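Local coordinates for hypothetical protein TM0486 (Thermotoga maritima, PDB 1VK8) that binds thiamin and takes part in the response of the cell to oxidative conditions, at the interface of chains A and B and the interface of chains A and C. Residues are numbered along the deposited sequence; one frame, centred on the assembly and turned at random. Chains: chain A/B/C, hypothetical protein TM0486.

Contact 1: the interface of chains A and B. Residues chain A 36, 39-40, 51; chain B 104-105.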
# COMPACT_ATOMS: atom_id res chain seq x y z
N ASP A 36 18.80 1.93 -2.67
CA ASP A 36 19.66 2.85 -3.44
C ASP A 36 19.82 2.44 -4.90
O ASP A 36 19.85 3.30 -5.78
CB ASP A 36 21.04 2.97 -2.80
CG ASP A 36 21.02 3.71 -1.45
OD1 ASP A 36 20.02 4.42 -1.11
OD2 ASP A 36 21.96 3.60 -0.65
N ILE A 39 16.54 3.35 -6.61
CA ILE A 39 16.46 4.78 -6.82
C ILE A 39 17.39 5.22 -7.97
O ILE A 39 16.94 5.93 -8.86
CB ILE A 39 16.75 5.57 -5.54
CG1 ILE A 39 15.63 5.35 -4.54
CG2 ILE A 39 16.87 7.07 -5.83
CD1 ILE A 39 16.04 5.70 -3.16
N GLU A 40 18.63 4.74 -7.99
CA GLU A 40 19.53 5.04 -9.10
C GLU A 40 18.93 4.61 -10.45
O GLU A 40 18.94 5.38 -11.42
CB GLU A 40 20.88 4.37 -8.89
CG GLU A 40 21.68 5.04 -7.79
CD GLU A 40 22.76 4.14 -7.20
OE1 GLU A 40 23.08 3.08 -7.80
OE2 GLU A 40 23.26 4.51 -6.11
N VAL A 51 12.31 11.44 -4.42
CA VAL A 51 12.52 10.42 -3.42
C VAL A 51 11.90 10.88 -2.08
O VAL A 51 12.18 11.96 -1.59
CB VAL A 51 14.01 10.10 -3.17
CG1 VAL A 51 14.14 8.99 -2.16
CG2 VAL A 51 14.74 9.70 -4.46
N LYS B 104 20.64 11.11 2.18
CA LYS B 104 21.46 10.76 1.01
C LYS B 104 21.03 11.43 -0.30
O LYS B 104 21.86 11.65 -1.18
CB LYS B 104 21.40 9.23 0.78
CG LYS B 104 22.73 8.53 0.69
CD LYS B 104 22.68 7.35 -0.27
CE LYS B 104 22.89 7.78 -1.72
NZ LYS B 104 23.79 6.85 -2.47
N TYR B 105 19.73 11.67 -0.46
CA TYR B 105 19.17 12.19 -1.70
C TYR B 105 18.83 13.67 -1.64
O TYR B 105 18.22 14.19 -2.57
CB TYR B 105 17.92 11.38 -2.06
CG TYR B 105 18.27 9.94 -2.17
CD1 TYR B 105 19.01 9.51 -3.25
CD2 TYR B 105 17.96 9.03 -1.17
CE1 TYR B 105 19.41 8.21 -3.36
CE2 TYR B 105 18.37 7.71 -1.26
CZ TYR B 105 19.09 7.32 -2.36
OH TYR B 105 19.50 6.03 -2.50
O HOH W 1 21.61 6.27 -4.65
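The C-terminal 3-10 helix 103-105 of chain B packs against helix 31-43 and strand 49-51 of chain A, with one face of the B:Tyr105 ring laid against A:Ile39 and A:Val51. The CB of B:Lys104 lies on the other face, toward the rim. B:Tyr105 hides 85 Å² against chain A. A:Ile39 comes tip to tip with this side chain. Its CD1 meets the phenol carbon CZ of B:Tyr105 at 3.5 Å. Its other branch, CG2, touches CE1 of B:Tyr105 at 3.7 Å, so both branches lie over the same face of the ring, at its hydroxyl end. A:Val51 touches further back, its CG1 lying 3.9 Å from CD2 of B:Tyr105. That methyl is anti to the backbone N of the valine (chi1 -178°), which brings it to the ring. An alanine in place of A:Ile39 would remove both branches and would probably open a gap beside the ring, leaving the tyrosine freer to shift. The phenol OH of B:Tyr105 points to the carboxylate of A:Asp36, whose plane is turned 69° from the ring. The modelled approach to OD1 is too short to be trusted, and the nature of that pairing is doubtful. A water lies 3.0 Å from OH of B:Tyr105 and 2.8 Å from the carboxylate OE2 of A:Glu40. It also lies near the ammonium NZ of B:Lys104, a poorly ordered residue. That ammonium makes no direct salt bridge with A:Asp36 or A:Glu40, but the two acids may still attract it. The site fastens the C-terminal end of one chain onto its neighbour through an apolar seat with a polar rim, and probably helps hold the deposited assembly together.

Contact 2: the interface of chains A and C. Residues chain A 25-27, 82; chain C 25-28, 31.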
# COMPACT_ATOMS: atom_id res chain seq x y z
N ALA A 25 13.66 -8.86 0.57
CA ALA A 25 13.80 -9.89 1.59
C ALA A 25 15.30 -10.15 1.76
O ALA A 25 15.82 -11.08 1.20
CB ALA A 25 13.09 -11.17 1.16
N VAL A 26 15.96 -9.25 2.48
CA VAL A 26 17.38 -9.36 2.82
C VAL A 26 17.54 -8.92 4.26
O VAL A 26 16.64 -8.30 4.82
CB VAL A 26 18.26 -8.48 1.91
CG1 VAL A 26 18.18 -8.96 0.46
CG2 VAL A 26 17.85 -7.00 2.02
N GLU A 27 18.66 -9.20 4.88
CA GLU A 27 18.85 -8.80 6.27
C GLU A 27 18.91 -7.27 6.33
O GLU A 27 19.29 -6.66 5.33
CB GLU A 27 20.09 -9.47 6.87
CG GLU A 27 21.30 -9.47 5.96
CD GLU A 27 22.60 -9.53 6.74
OE1 GLU A 27 22.64 -10.26 7.76
OE2 GLU A 27 23.57 -8.85 6.34
N ARG A 82 14.30 -11.95 -3.81
CA ARG A 82 12.90 -11.84 -3.43
C ARG A 82 12.69 -10.45 -2.92
O ARG A 82 13.46 -9.96 -2.09
CB ARG A 82 12.58 -12.81 -2.32
CG ARG A 82 11.12 -12.73 -1.80
CD ARG A 82 10.31 -13.86 -2.24
NE ARG A 82 8.92 -13.90 -1.82
CZ ARG A 82 8.37 -14.84 -1.06
NH1 ARG A 82 9.09 -15.82 -0.54
NH2 ARG A 82 7.07 -14.80 -0.81
N ALA C 25 12.48 -7.54 7.30
CA ALA C 25 13.80 -7.48 6.67
C ALA C 25 14.62 -8.61 7.23
O ALA C 25 15.33 -8.47 8.21
CB ALA C 25 14.46 -6.13 6.94
N VAL C 26 14.45 -9.77 6.61
CA VAL C 26 15.15 -10.98 6.94
C VAL C 26 15.35 -11.71 5.63
O VAL C 26 14.58 -11.50 4.68
CB VAL C 26 14.33 -11.87 7.92
CG1 VAL C 26 14.12 -11.18 9.26
CG2 VAL C 26 12.98 -12.25 7.33
N GLU C 27 16.33 -12.59 5.58
CA GLU C 27 16.57 -13.42 4.39
C GLU C 27 15.32 -14.24 4.04
O GLU C 27 14.63 -14.68 4.95
CB GLU C 27 17.80 -14.32 4.59
CG GLU C 27 17.85 -15.05 5.93
CD GLU C 27 18.13 -16.53 5.78
OE1 GLU C 27 17.16 -17.30 5.56
OE2 GLU C 27 19.31 -16.92 5.86
N ASP C 28 15.04 -14.41 2.75
CA ASP C 28 13.84 -15.11 2.24
C ASP C 28 13.47 -16.39 3.01
O ASP C 28 12.29 -16.64 3.26
CB ASP C 28 14.03 -15.42 0.73
CG ASP C 28 13.06 -16.50 0.18
OD1 ASP C 28 11.87 -16.20 -0.04
OD2 ASP C 28 13.43 -17.68 -0.07
N LEU C 31 11.34 -15.53 6.07
CA LEU C 31 10.17 -14.69 5.83
C LEU C 31 8.93 -15.30 6.45
O LEU C 31 8.14 -14.62 7.09
CB LEU C 31 9.89 -14.56 4.33
CG LEU C 31 10.13 -13.22 3.63
CD1 LEU C 31 11.48 -12.62 4.03
CD2 LEU C 31 10.02 -13.42 2.10
O HOH W 2 17.92 -13.47 1.51
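A:Ala25 and A:Val26, in the loop after strand 16-24, meet C:Ala25 and C:Val26 of the same loop across the two-fold axis. A:Arg82, at the start of strand 82-92, and C:Leu31, at the start of helix 31-43, extend the patch. The charged contact is a salt bridge. The guanidinium NH1 of A:Arg82 donates a hydrogen bond to the carboxylate OD1 of C:Asp28 at 2.8 Å, with 148° at the hydrogen. OD1 sits at the guanidinium edge, near its plane, and is met nearly along its own C-O axis. The guanidinium and carboxylate planes are 55° apart, and the two side chains cross at about a right angle. An arginine CG anti to its backbone N (chi1 178°) and a bend at chi2 bring NH1 there. C:Asp28 is poorly ordered, so this bridge may be less fixed than its length suggests. The apolar contacts centre on C:Leu31, also poorly ordered. Its CD1 touches the methyl CB of A:Ala25 at 3.6 Å. Its CD2 lies over one face of the A:Arg82 guanidinium, toward the rim, 3.8 Å from CZ of A:Arg82. Backbone packing brings A:Val26 close to C:Ala25 and C:Val26, but the N-H of C:Val26 does not point at the carbonyl O of A:Val26. The patch probably helps join chains A and C in the deposited assembly. A water joins the two backbones: it lies 3.2 Å from the carbonyl O of A:Ala25 and 3.3 Å from the backbone N of C:Asp28.

The C-alpha centres of contact 1 and contact 2 are about 21 Å apart. They share no residue of chain A, but helix 31-43 serves both. In contact 1 its A:Asp36, A:Ile39 and A:Glu40 face chain B. In contact 2 the same helix of chain C contributes C:Leu31 near its start. Each copy can therefore use one helix toward two neighbours. Both interfaces are two-fold symmetric, so each contact has a twin with the chains exchanged. Two separate two-fold interfaces on one chain fit the four copies of the deposited assembly, although the structure alone does not prove that this tetramer forms in the cell.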